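Local coordinates for protein putative NAD(P)H nitroreductase ydfN (Bacillus subtilis, PDB 3BEM) that binds FMN and is probably an NAD(P)H-dependent nitroreductase that may contribute to the degradation of aromatic compounds, at residues His33-Glu38 against Ala161-Cys166; Gln80-Ser85 against Met191-Lys196; Asp104-Leu109 against Gln125-Phe130. The protein carries 3 engineered substitutions. One frame throughout, in Å; residues are numbered along the deposited sequence. Where two conformers were deposited one is given.

Overall arrangement
From the N terminus, His-33 to Glu-38 leads into helix 37-47 and closes the first long loop against Ala-161 to Cys-166 (contact 1), where helix 136-161 gives way to strand 164-168. Gln-80 to Ser-85 then meets strand 186-195 (contact 2). The four segments alternate, so these two loops cross; strands 164-168 and 186-195 are sheet neighbours, with Cys-166 N 2.9 Å from Thr-193 O, and both contacts reach FMN. Contact 3 pairs the helices 102-111 and 117-134, and both long loops enclose it. Its centre lies about 35 Å from that of contact 1, on the opposite side of the chain's centre, near a second flavin.

Contact 1. Residues His33-Glu38 against Ala161-Cys166; sequences HPITKE and AGWDTC. Engineered in segment 161-166: Ala-161 (natural residue Lys). With FMN (flavin mononucleotide), chain G; PGO (S-1,2-propanediol), chain H.
Ile-35 sets its terminal methyl almost squarely on the six-membered ring of Trp-163, an unusually well-centred CH-pi contact: CD1 stands 3.8 Å from the ring centroid, only 7° off the normal. The whole branch follows the same face, with Ile-35 CG1 3.6 Å from Trp-163 CZ2. An extended chain puts it there, CG1 lying opposite the backbone N (chi1 -162°) and CD1 continuing outward in line. The indole is also met at its edge. The carbonyl oxygens of His-33 and Pro-34 lie close to the ring plane, Pro-34 O 3.5 Å from Trp-163 CH2 and His-33 O 3.7 Å from Trp-163 CZ3, where the faintly positive ring edge faces the negative oxygens. His-33 O has a firmer partner in Ser-87 OG.

Round this pair, Met-43 of helix 37-47 and Ile-194 of strand 186-195 touch both side chains, while Lys-196 makes a cation-pi contact with the indole. The backbone of Ile-35 turns the other way, to a propanediol probably left from crystallisation: its N donates to PGO O1 at 2.8 Å, and its O accepts from PGO O2. Without the indole, as with an alanine here, the Ile-35 methyl would probably lose the surface it rests on and Lys-196 its cation-pi partner. The indole thus offers each neighbour what suits it, one face to the Ile-35 methyl, the opposite face to the Lys-196 ammonium group, and its edge to carbonyls, joining the loop before helix 37-47 to the residue just before the strand that brings Cys-166 to the flavin.

Contact 2. Residues Gln80-Ser85 against Met191-Lys196; sequences QYKVVS and MITIGK. With FMN (flavin mononucleotide), chain G.
Lys-82 runs across Thr-193 at about a right angle, its CD 4.0 Å from Thr-193 OG1, on its way to the flavin, where its NZ bonds FMN O2 at 2.8 Å. A chain bent at chi3 (83°) swings the ammonium group to that carbonyl. Beside it the Gln-80 amide reads the next two atoms of the same ring edge: OE1 accepts from FMN N3 at 2.9 Å, and NE2 donates to FMN O4 at 3.2 Å. This opposed pair of bonds fixes which way round the amide lies.

The next shell holds these two in place. Lys-82 NZ has a second bond, to Ala-26 O, and Thr-193 CG2 lies 3.8 Å from Lys-82 O. One residue on, Val-83 CG2 rests 3.8 Å from SE of Met-191, a selenomethionine here, in the conformers given, and both side chains reach Val-89 of strand 88-95. Within the turn, Val-83 N bonds Gln-80 O, while Tyr-81 O takes both Val-84 N and Ser-85 N.

Apolar packing on the sheet therefore seats a short helix and the turn leading into it, from which Gln-80 and Lys-82 recognise the flavin's pyrimidine edge, and the lysine at O2 would probably favour negative charge there on reduction.

Contact 3. Residues Asp104-Leu109 against Gln125-Phe130; sequences DIYEGL and QDTVSF
Two helical segments, 104-109 of helix 102-111 and 125-130 of helix 117-134, stand well apart, with Tyr-106 CA 10.3 Å from Thr-127 CA, and the first is kinked where the N atoms of Gly-108 and Leu-109 lack a bond to the preceding turn. Across so wide a gap a single pair of side chains makes the contact. Tyr-106 and Thr-127 approach from opposite directions, and a hydrogen bond of 2.9 Å lies between Tyr-106 OH and Thr-127 OG1. The threonine oxygen lies in the plane of the phenol, at its edge, 3.5 Å from Tyr-106 CE2. The first torsion of Thr-127 (chi1 -63°) lays OG1 beside the backbone N, and the methyl comes up alongside, CG2 3.6 Å from Tyr-106 OH.

The tyrosine hydroxyl has another, stronger partner: it is bonded to Phe-54 O, in a loop whose residues line a flavin pocket. Tyr-120, Met-123 and Val-124 of helix 117-134 pack on Tyr-106, and Thr-127 also touches Phe-54 and Leu-56. Further along, Phe-130 meets the Phe-54 ring with planes at about 55° and packs on Gly-170 of the second subunit.

Ser-129 folds back on its own helix. Its OG bonds Gln-125 O at 2.9 Å, tilted 25° from the carbonyl plane, while Ser-129 N reaches the same oxygen from the opposite face. The main contact buries two hydroxyls but gives them each other and, for the tyrosine, the Phe-54 carbonyl and, weakly, Met-123 O for the threonine, so that one short polar chain links helices 102-111 and 117-134 with the wall of the flavin pocket.

Contact 1. Residues His33-Glu38 against Ala161-Cys166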
loop_
_atom_site.group_PDB
_atom_site.type_symbol
_atom_site.label_atom_id
_atom_site.label_comp_id
_atom_site.label_asym_id
_atom_site.label_seq_id
_atom_site.Cartn_x
_atom_site.Cartn_y
_atom_site.Cartn_z
ATOM N N HIS B 33 15.377 17.365 -15.366
ATOM C CA HIS B 33 15.326 15.931 -15.217
ATOM C C HIS B 33 14.055 15.372 -15.840
ATOM O O HIS B 33 13.194 14.782 -15.171
ATOM C CB HIS B 33 15.505 15.601 -13.722
ATOM C CG HIS B 33 16.822 16.078 -13.208
ATOM N ND1 HIS B 33 17.990 15.369 -13.396
ATOM C CD2 HIS B 33 17.169 17.229 -12.601
ATOM C CE1 HIS B 33 18.993 16.040 -12.864
ATOM N NE2 HIS B 33 18.522 17.177 -12.376
ATOM N N PRO B 34 13.919 15.506 -17.146
ATOM C CA PRO B 34 12.691 15.000 -17.771
ATOM C C PRO B 34 12.602 13.513 -17.577
ATOM O O PRO B 34 13.614 12.822 -17.582
ATOM C CB PRO B 34 12.854 15.398 -19.257
ATOM C CG PRO B 34 14.277 15.615 -19.430
ATOM C CD PRO B 34 14.863 16.054 -18.134
ATOM N N ILE B 35 11.376 13.035 -17.409
ATOM C CA ILE B 35 11.086 11.604 -17.349
ATOM C C ILE B 35 10.283 11.183 -18.568
ATOM O O ILE B 35 9.448 11.947 -19.027
ATOM C CB ILE B 35 10.374 11.260 -16.022
ATOM C CG1 ILE B 35 10.455 9.752 -15.709
ATOM C CG2 ILE B 35 8.939 11.691 -16.031
ATOM C CD1 ILE B 35 9.932 9.327 -14.314
ATOM N N THR B 36 10.585 9.998 -19.113
ATOM C CA THR B 36 9.957 9.551 -20.346
ATOM C C THR B 36 8.939 8.463 -20.055
ATOM O O THR B 36 8.949 7.836 -18.980
ATOM C CB THR B 36 11.009 9.027 -21.321
ATOM O OG1 THR B 36 11.573 7.785 -20.857
ATOM C CG2 THR B 36 12.127 10.059 -21.486
ATOM N N LYS B 37 8.046 8.252 -21.014
ATOM C CA LYS B 37 7.140 7.110 -20.947
ATOM C C LYS B 37 7.925 5.801 -20.810
ATOM O O LYS B 37 7.463 4.873 -20.107
ATOM C CB LYS B 37 6.197 7.071 -22.165
ATOM C CG LYS B 37 5.207 8.218 -22.195
ATOM C CD LYS B 37 4.262 8.129 -23.408
ATOM C CE LYS B 37 3.482 9.405 -23.620
ATOM N NZ LYS B 37 2.605 9.302 -24.825
ATOM N N GLU B 38 9.100 5.684 -21.432
ATOM C CA GLU B 38 9.940 4.481 -21.277
ATOM C C GLU B 38 10.409 4.267 -19.821
ATOM O O GLU B 38 10.372 3.155 -19.297
ATOM C CB GLU B 38 11.154 4.547 -22.204
ATOM C CG GLU B 38 10.816 4.479 -23.698
ATOM C CD GLU B 38 11.685 5.385 -24.551
ATOM O OE1 GLU B 38 12.466 6.187 -24.003
ATOM O OE2 GLU B 38 11.586 5.310 -25.779
ATOM N N ALA B 161 14.877 2.634 -9.510
ATOM C CA ALA B 161 15.272 3.182 -10.806
ATOM C C ALA B 161 16.051 4.460 -10.682
ATOM O O ALA B 161 16.590 4.936 -11.693
ATOM C CB ALA B 161 14.039 3.366 -11.742
ATOM N N GLY B 162 16.236 4.936 -9.461
ATOM C CA GLY B 162 17.012 6.124 -9.203
ATOM C C GLY B 162 16.243 7.431 -9.182
ATOM O O GLY B 162 16.869 8.518 -9.189
ATOM N N TRP B 163 14.925 7.352 -9.051
ATOM C CA TRP B 163 14.086 8.547 -8.996
ATOM C C TRP B 163 13.569 8.781 -7.568
ATOM O O TRP B 163 13.391 7.831 -6.775
ATOM C CB TRP B 163 12.907 8.387 -9.946
ATOM C CG TRP B 163 13.279 8.380 -11.377
ATOM C CD1 TRP B 163 13.655 7.293 -12.126
ATOM C CD2 TRP B 163 13.337 9.511 -12.261
ATOM N NE1 TRP B 163 13.946 7.676 -13.411
ATOM C CE2 TRP B 163 13.749 9.031 -13.532
ATOM C CE3 TRP B 163 13.072 10.875 -12.107
ATOM C CZ2 TRP B 163 13.911 9.878 -14.634
ATOM C CZ3 TRP B 163 13.228 11.704 -13.192
ATOM C CH2 TRP B 163 13.650 11.211 -14.445
ATOM N N ASP B 164 13.243 10.031 -7.274
ATOM C CA ASP B 164 12.576 10.398 -6.021
ATOM C C ASP B 164 11.077 10.570 -6.232
ATOM O O ASP B 164 10.632 10.955 -7.296
ATOM C CB ASP B 164 13.178 11.683 -5.478
ATOM C CG ASP B 164 14.654 11.521 -5.230
ATOM O OD1 ASP B 164 15.036 10.570 -4.465
ATOM O OD2 ASP B 164 15.436 12.258 -5.833
ATOM N N THR B 165 10.297 10.294 -5.195
ATOM C CA THR B 165 8.827 10.481 -5.255
ATOM C C THR B 165 8.354 11.127 -3.967
ATOM O O THR B 165 9.114 11.206 -2.991
ATOM C CB THR B 165 8.015 9.182 -5.490
ATOM O OG1 THR B 165 8.255 8.259 -4.404
ATOM C CG2 THR B 165 8.320 8.534 -6.835
ATOM N N CYS B 166 7.162 11.721 -4.025
ATOM C CA CYS B 166 6.448 12.194 -2.829
ATOM C C CYS B 166 5.008 11.760 -2.988
ATOM O O CYS B 166 4.350 12.209 -3.909
ATOM C CB CYS B 166 6.567 13.686 -2.668
ATOM S SG CYS B 166 5.908 14.142 -1.030
HETATM N N1 FMN G . 3.927 15.156 1.559
HETATM C C2 FMN G . 3.630 16.406 1.077
HETATM O O2 FMN G . 4.565 17.211 0.991
HETATM N N3 FMN G . 2.356 16.736 0.694
HETATM C C4 FMN G . 1.297 15.852 0.829
HETATM O O4 FMN G . 0.195 16.180 0.341
HETATM C C4A FMN G . 1.597 14.581 1.314
HETATM N N5 FMN G . 0.572 13.647 1.488
HETATM C C5A FMN G . 0.926 12.366 1.867
HETATM C C6 FMN G . -0.092 11.397 1.915
HETATM C C7 FMN G . 0.230 10.083 2.271
HETATM C C7M FMN G . -0.824 9.012 2.010
HETATM C C8 FMN G . 1.530 9.724 2.601
HETATM C C8M FMN G . 1.933 8.252 2.584
HETATM C C9 FMN G . 2.536 10.690 2.609
HETATM C C9A FMN G . 2.244 11.995 2.210
HETATM N N10 FMN G . 3.254 12.978 2.161
HETATM C C10 FMN G . 2.913 14.231 1.670
HETATM C "C1'" FMN G . 4.619 12.647 2.657
HETATM C "C2'" FMN G . 4.752 12.458 4.171
HETATM O "O2'" FMN G . 4.821 13.739 4.779
HETATM C "C3'" FMN G . 6.027 11.669 4.425
HETATM O "O3'" FMN G . 5.850 10.355 3.828
HETATM C "C4'" FMN G . 6.445 11.596 5.895
HETATM O "O4'" FMN G . 6.722 12.920 6.387
HETATM C "C5'" FMN G . 7.703 10.695 6.037
HETATM O "O5'" FMN G . 8.819 11.163 5.244
HETATM P P FMN G . 9.791 10.043 4.630
HETATM O O1P FMN G . 10.369 9.282 5.779
HETATM O O2P FMN G . 8.821 9.282 3.801
HETATM O O3P FMN G . 10.842 10.782 3.841
HETATM C C1 PGO H . 9.134 15.930 -18.414
HETATM C C2 PGO H . 8.064 15.313 -19.313
HETATM C C3 PGO H . 7.425 16.371 -20.233
HETATM O O1 PGO H . 9.485 15.114 -17.291
HETATM O O2 PGO H . 8.645 14.228 -20.077
#

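Contact 2. Residues Gln80-Ser85 against Met191-Lys196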
loop_
_atom_site.group_PDB
_atom_site.type_symbol
_atom_site.label_atom_id
_atom_site.label_comp_id
_atom_site.label_asym_id
_atom_site.label_seq_id
_atom_site.Cartn_x
_atom_site.Cartn_y
_atom_site.Cartn_z
ATOM N N GLN B 80 0.529 23.214 -3.684
ATOM C CA GLN B 80 1.853 22.639 -3.524
ATOM C C GLN B 80 2.671 22.737 -4.809
ATOM O O GLN B 80 2.392 22.106 -5.832
ATOM C CB GLN B 80 1.741 21.201 -3.065
ATOM C CG GLN B 80 1.084 21.056 -1.696
ATOM C CD GLN B 80 1.139 19.622 -1.218
ATOM O OE1 GLN B 80 2.218 19.119 -0.905
ATOM N NE2 GLN B 80 -0.015 18.934 -1.223
ATOM N N TYR B 81 3.733 23.523 -4.711
ATOM C CA TYR B 81 4.571 23.808 -5.857
ATOM C C TYR B 81 5.289 22.604 -6.431
ATOM O O TYR B 81 5.595 22.571 -7.636
ATOM C CB TYR B 81 5.603 24.837 -5.456
ATOM C CG TYR B 81 6.504 25.205 -6.596
ATOM C CD1 TYR B 81 6.030 25.960 -7.649
ATOM C CD2 TYR B 81 7.842 24.793 -6.611
ATOM C CE1 TYR B 81 6.855 26.283 -8.725
ATOM C CE2 TYR B 81 8.658 25.099 -7.677
ATOM C CZ TYR B 81 8.156 25.844 -8.722
ATOM O OH TYR B 81 8.998 26.184 -9.758
ATOM N N LYS B 82 5.511 21.580 -5.615
ATOM C CA LYS B 82 6.141 20.360 -6.144
ATOM C C LYS B 82 5.383 19.705 -7.330
ATOM O O LYS B 82 6.002 19.009 -8.121
ATOM C CB LYS B 82 6.465 19.366 -4.999
ATOM C CG LYS B 82 5.282 18.728 -4.389
ATOM C CD LYS B 82 5.693 17.795 -3.175
ATOM C CE LYS B 82 5.863 18.549 -1.928
ATOM N NZ LYS B 82 6.450 17.630 -0.970
ATOM N N VAL B 83 4.074 19.936 -7.471
ATOM C CA VAL B 83 3.350 19.480 -8.658
ATOM C C VAL B 83 3.953 20.110 -9.928
ATOM O O VAL B 83 4.062 19.442 -10.966
ATOM C CB VAL B 83 1.823 19.749 -8.557
ATOM C CG1 VAL B 83 1.152 19.680 -9.902
ATOM C CG2 VAL B 83 1.164 18.754 -7.620
ATOM N N VAL B 84 4.354 21.377 -9.830
ATOM C CA VAL B 84 4.972 22.111 -10.967
ATOM C C VAL B 84 6.422 21.694 -11.233
ATOM O O VAL B 84 6.797 21.446 -12.384
ATOM C CB VAL B 84 4.831 23.642 -10.722
ATOM C CG1 VAL B 84 5.564 24.490 -11.793
ATOM C CG2 VAL B 84 3.340 23.989 -10.647
ATOM N N SER B 85 7.230 21.607 -10.178
ATOM C CA SER B 85 8.670 21.322 -10.325
ATOM C C SER B 85 8.951 19.850 -10.647
ATOM O O SER B 85 9.992 19.529 -11.173
ATOM C CB SER B 85 9.435 21.698 -9.077
ATOM O OG SER B 85 8.900 21.019 -7.946
HETATM N N MSE B 191 -2.013 11.085 -4.957
HETATM C CA MSE B 191 -1.197 11.722 -5.966
HETATM C C MSE B 191 0.263 11.356 -5.642
HETATM O O MSE B 191 0.642 11.254 -4.487
HETATM C CB MSE B 191 -1.456 13.224 -5.914
HETATM C CG MSE B 191 -0.666 14.044 -6.853
HETATM SE SE MSE B 191 -1.166 15.963 -6.553
HETATM C CE MSE B 191 -2.988 15.731 -7.084
ATOM N N ILE B 192 1.079 11.128 -6.660
ATOM C CA ILE B 192 2.503 10.905 -6.463
ATOM C C ILE B 192 3.251 11.773 -7.425
ATOM O O ILE B 192 3.061 11.631 -8.644
ATOM C CB ILE B 192 2.913 9.439 -6.704
ATOM C CG1 ILE B 192 2.084 8.497 -5.783
ATOM C CG2 ILE B 192 4.418 9.253 -6.456
ATOM C CD1 ILE B 192 2.263 6.996 -6.106
ATOM N N THR B 193 4.114 12.623 -6.895
ATOM C CA THR B 193 5.067 13.335 -7.743
ATOM C C THR B 193 6.321 12.515 -7.867
ATOM O O THR B 193 6.732 11.827 -6.923
ATOM C CB THR B 193 5.388 14.747 -7.244
ATOM O OG1 THR B 193 5.585 14.756 -5.837
ATOM C CG2 THR B 193 4.293 15.698 -7.609
ATOM N N ILE B 194 6.980 12.620 -9.029
ATOM C CA ILE B 194 8.233 11.930 -9.280
ATOM C C ILE B 194 9.212 12.915 -9.918
ATOM O O ILE B 194 8.823 13.792 -10.688
ATOM C CB ILE B 194 8.010 10.660 -10.159
ATOM C CG1 ILE B 194 9.315 9.888 -10.293
ATOM C CG2 ILE B 194 7.420 11.047 -11.563
ATOM C CD1 ILE B 194 9.130 8.517 -10.891
ATOM N N GLY B 195 10.502 12.790 -9.583
ATOM C CA GLY B 195 11.512 13.644 -10.098
ATOM C C GLY B 195 12.822 13.407 -9.422
ATOM O O GLY B 195 13.047 12.316 -8.919
ATOM N N LYS B 196 13.693 14.421 -9.429
ATOM C CA LYS B 196 15.009 14.337 -8.773
ATOM C C LYS B 196 15.034 15.433 -7.721
ATOM O O LYS B 196 14.819 16.630 -8.038
ATOM C CB LYS B 196 16.147 14.504 -9.761
ATOM C CG LYS B 196 16.203 13.446 -10.890
ATOM C CD LYS B 196 16.434 12.003 -10.430
ATOM C CE LYS B 196 16.546 11.021 -11.657
ATOM N NZ LYS B 196 17.787 11.103 -12.442
HETATM N N1 FMN G . 3.927 15.156 1.559
HETATM C C2 FMN G . 3.630 16.406 1.077
HETATM O O2 FMN G . 4.565 17.211 0.991
HETATM N N3 FMN G . 2.356 16.736 0.694
HETATM C C4 FMN G . 1.297 15.852 0.829
HETATM O O4 FMN G . 0.195 16.180 0.341
HETATM C C4A FMN G . 1.597 14.581 1.314
HETATM N N5 FMN G . 0.572 13.647 1.488
HETATM C C5A FMN G . 0.926 12.366 1.867
HETATM C C6 FMN G . -0.092 11.397 1.915
HETATM C C7 FMN G . 0.230 10.083 2.271
HETATM C C7M FMN G . -0.824 9.012 2.010
HETATM C C8 FMN G . 1.530 9.724 2.601
HETATM C C8M FMN G . 1.933 8.252 2.584
HETATM C C9 FMN G . 2.536 10.690 2.609
HETATM C C9A FMN G . 2.244 11.995 2.210
HETATM N N10 FMN G . 3.254 12.978 2.161
HETATM C C10 FMN G . 2.913 14.231 1.670
HETATM C "C1'" FMN G . 4.619 12.647 2.657
HETATM C "C2'" FMN G . 4.752 12.458 4.171
HETATM O "O2'" FMN G . 4.821 13.739 4.779
HETATM C "C3'" FMN G . 6.027 11.669 4.425
HETATM O "O3'" FMN G . 5.850 10.355 3.828
HETATM C "C4'" FMN G . 6.445 11.596 5.895
HETATM O "O4'" FMN G . 6.722 12.920 6.387
HETATM C "C5'" FMN G . 7.703 10.695 6.037
HETATM O "O5'" FMN G . 8.819 11.163 5.244
HETATM P P FMN G . 9.791 10.043 4.630
HETATM O O1P FMN G . 10.369 9.282 5.779
HETATM O O2P FMN G . 8.821 9.282 3.801
HETATM O O3P FMN G . 10.842 10.782 3.841
#

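Contact 3. Residues Asp104-Leu109 against Gln125-Phe130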
loop_
_atom_site.group_PDB
_atom_site.type_symbol
_atom_site.label_atom_id
_atom_site.label_comp_id
_atom_site.label_asym_id
_atom_site.label_seq_id
_atom_site.Cartn_x
_atom_site.Cartn_y
_atom_site.Cartn_z
ATOM N N ASP B 104 -14.081 -11.022 -17.388
ATOM C CA ASP B 104 -13.003 -10.863 -18.356
ATOM C C ASP B 104 -11.658 -11.306 -17.838
ATOM O O ASP B 104 -10.904 -11.964 -18.551
ATOM C CB ASP B 104 -12.893 -9.403 -18.811
ATOM C CG ASP B 104 -14.093 -8.950 -19.650
ATOM O OD1 ASP B 104 -14.566 -9.714 -20.539
ATOM O OD2 ASP B 104 -14.568 -7.812 -19.406
ATOM N N ILE B 105 -11.328 -10.940 -16.597
ATOM C CA ILE B 105 -10.023 -11.300 -16.041
ATOM C C ILE B 105 -9.814 -12.818 -15.941
ATOM O O ILE B 105 -8.715 -13.312 -16.255
ATOM C CB ILE B 105 -9.801 -10.600 -14.694
ATOM C CG1 ILE B 105 -9.717 -9.088 -14.942
ATOM C CG2 ILE B 105 -8.531 -11.189 -13.976
ATOM C CD1 ILE B 105 -9.577 -8.230 -13.676
ATOM N N TYR B 106 -10.865 -13.554 -15.594
ATOM C CA TYR B 106 -10.776 -14.980 -15.319
ATOM C C TYR B 106 -10.978 -15.838 -16.590
ATOM O O TYR B 106 -10.780 -17.031 -16.568
ATOM C CB TYR B 106 -11.783 -15.435 -14.271
ATOM C CG TYR B 106 -11.694 -14.730 -12.940
ATOM C CD1 TYR B 106 -10.519 -14.068 -12.552
ATOM C CD2 TYR B 106 -12.747 -14.755 -12.056
ATOM C CE1 TYR B 106 -10.450 -13.386 -11.332
ATOM C CE2 TYR B 106 -12.691 -14.103 -10.881
ATOM C CZ TYR B 106 -11.533 -13.420 -10.506
ATOM O OH TYR B 106 -11.508 -12.775 -9.271
ATOM N N GLU B 107 -11.327 -15.205 -17.687
ATOM C CA GLU B 107 -11.729 -15.939 -18.897
ATOM C C GLU B 107 -10.615 -16.813 -19.464
ATOM O O GLU B 107 -10.871 -17.912 -19.939
ATOM C CB GLU B 107 -12.227 -14.965 -19.939
ATOM C CG GLU B 107 -13.116 -15.640 -20.944
ATOM C CD GLU B 107 -13.998 -14.683 -21.730
ATOM O OE1 GLU B 107 -13.824 -13.455 -21.614
ATOM O OE2 GLU B 107 -14.876 -15.189 -22.476
ATOM N N GLY B 108 -9.364 -16.359 -19.407
ATOM C CA GLY B 108 -8.265 -17.190 -19.936
ATOM C C GLY B 108 -8.121 -18.546 -19.245
ATOM O O GLY B 108 -7.667 -19.516 -19.849
ATOM N N LEU B 109 -8.485 -18.605 -17.968
ATOM C CA LEU B 109 -8.545 -19.878 -17.213
ATOM C C LEU B 109 -9.488 -20.875 -17.907
ATOM O O LEU B 109 -9.191 -22.042 -17.965
ATOM C CB LEU B 109 -9.007 -19.661 -15.787
ATOM C CG LEU B 109 -7.997 -18.817 -14.974
ATOM C CD1 LEU B 109 -8.660 -18.431 -13.690
ATOM C CD2 LEU B 109 -6.743 -19.608 -14.741
ATOM N N GLN B 125 -18.898 -15.634 -10.125
ATOM C CA GLN B 125 -19.980 -15.395 -9.157
ATOM C C GLN B 125 -19.518 -15.200 -7.715
ATOM O O GLN B 125 -20.037 -14.306 -7.042
ATOM C CB GLN B 125 -21.066 -16.511 -9.245
ATOM C CG GLN B 125 -21.917 -16.355 -10.498
ATOM C CD GLN B 125 -22.949 -17.489 -10.708
ATOM O OE1 GLN B 125 -22.822 -18.593 -10.139
ATOM N NE2 GLN B 125 -23.979 -17.206 -11.535
ATOM N N ASP B 126 -18.533 -15.975 -7.249
ATOM C CA ASP B 126 -17.927 -15.793 -5.926
ATOM C C ASP B 126 -17.364 -14.369 -5.774
ATOM O O ASP B 126 -17.644 -13.693 -4.778
ATOM C CB ASP B 126 -16.784 -16.795 -5.675
ATOM C CG ASP B 126 -17.271 -18.193 -5.191
ATOM O OD1 ASP B 126 -18.474 -18.380 -4.887
ATOM O OD2 ASP B 126 -16.406 -19.108 -5.108
ATOM N N THR B 127 -16.585 -13.913 -6.759
ATOM C CA THR B 127 -15.938 -12.605 -6.685
ATOM C C THR B 127 -16.956 -11.474 -6.731
ATOM O O THR B 127 -16.961 -10.591 -5.901
ATOM C CB THR B 127 -14.888 -12.414 -7.816
ATOM O OG1 THR B 127 -13.840 -13.381 -7.655
ATOM C CG2 THR B 127 -14.272 -11.006 -7.764
ATOM N N VAL B 128 -17.861 -11.533 -7.690
ATOM C CA VAL B 128 -18.907 -10.514 -7.808
ATOM C C VAL B 128 -19.774 -10.438 -6.551
ATOM O O VAL B 128 -20.008 -9.352 -6.002
ATOM C CB VAL B 128 -19.719 -10.751 -9.090
ATOM C CG1 VAL B 128 -20.890 -9.789 -9.213
ATOM C CG2 VAL B 128 -18.767 -10.625 -10.279
ATOM N N SER B 129 -20.228 -11.591 -6.066
ATOM C CA SER B 129 -21.060 -11.579 -4.901
ATOM C C SER B 129 -20.320 -11.158 -3.629
ATOM O O SER B 129 -20.925 -10.558 -2.784
ATOM C CB SER B 129 -21.783 -12.924 -4.706
ATOM O OG SER B 129 -20.886 -13.921 -4.290
ATOM N N PHE B 130 -19.031 -11.461 -3.513
ATOM C CA PHE B 130 -18.236 -10.960 -2.384
ATOM C C PHE B 130 -18.366 -9.423 -2.274
ATOM O O PHE B 130 -18.641 -8.886 -1.206
ATOM C CB PHE B 130 -16.764 -11.348 -2.522
ATOM C CG PHE B 130 -15.969 -11.156 -1.267
ATOM C CD1 PHE B 130 -15.347 -9.953 -0.998
ATOM C CD2 PHE B 130 -15.839 -12.185 -0.347
ATOM C CE1 PHE B 130 -14.603 -9.761 0.143
ATOM C CE2 PHE B 130 -15.099 -12.004 0.807
ATOM C CZ PHE B 130 -14.496 -10.779 1.064
#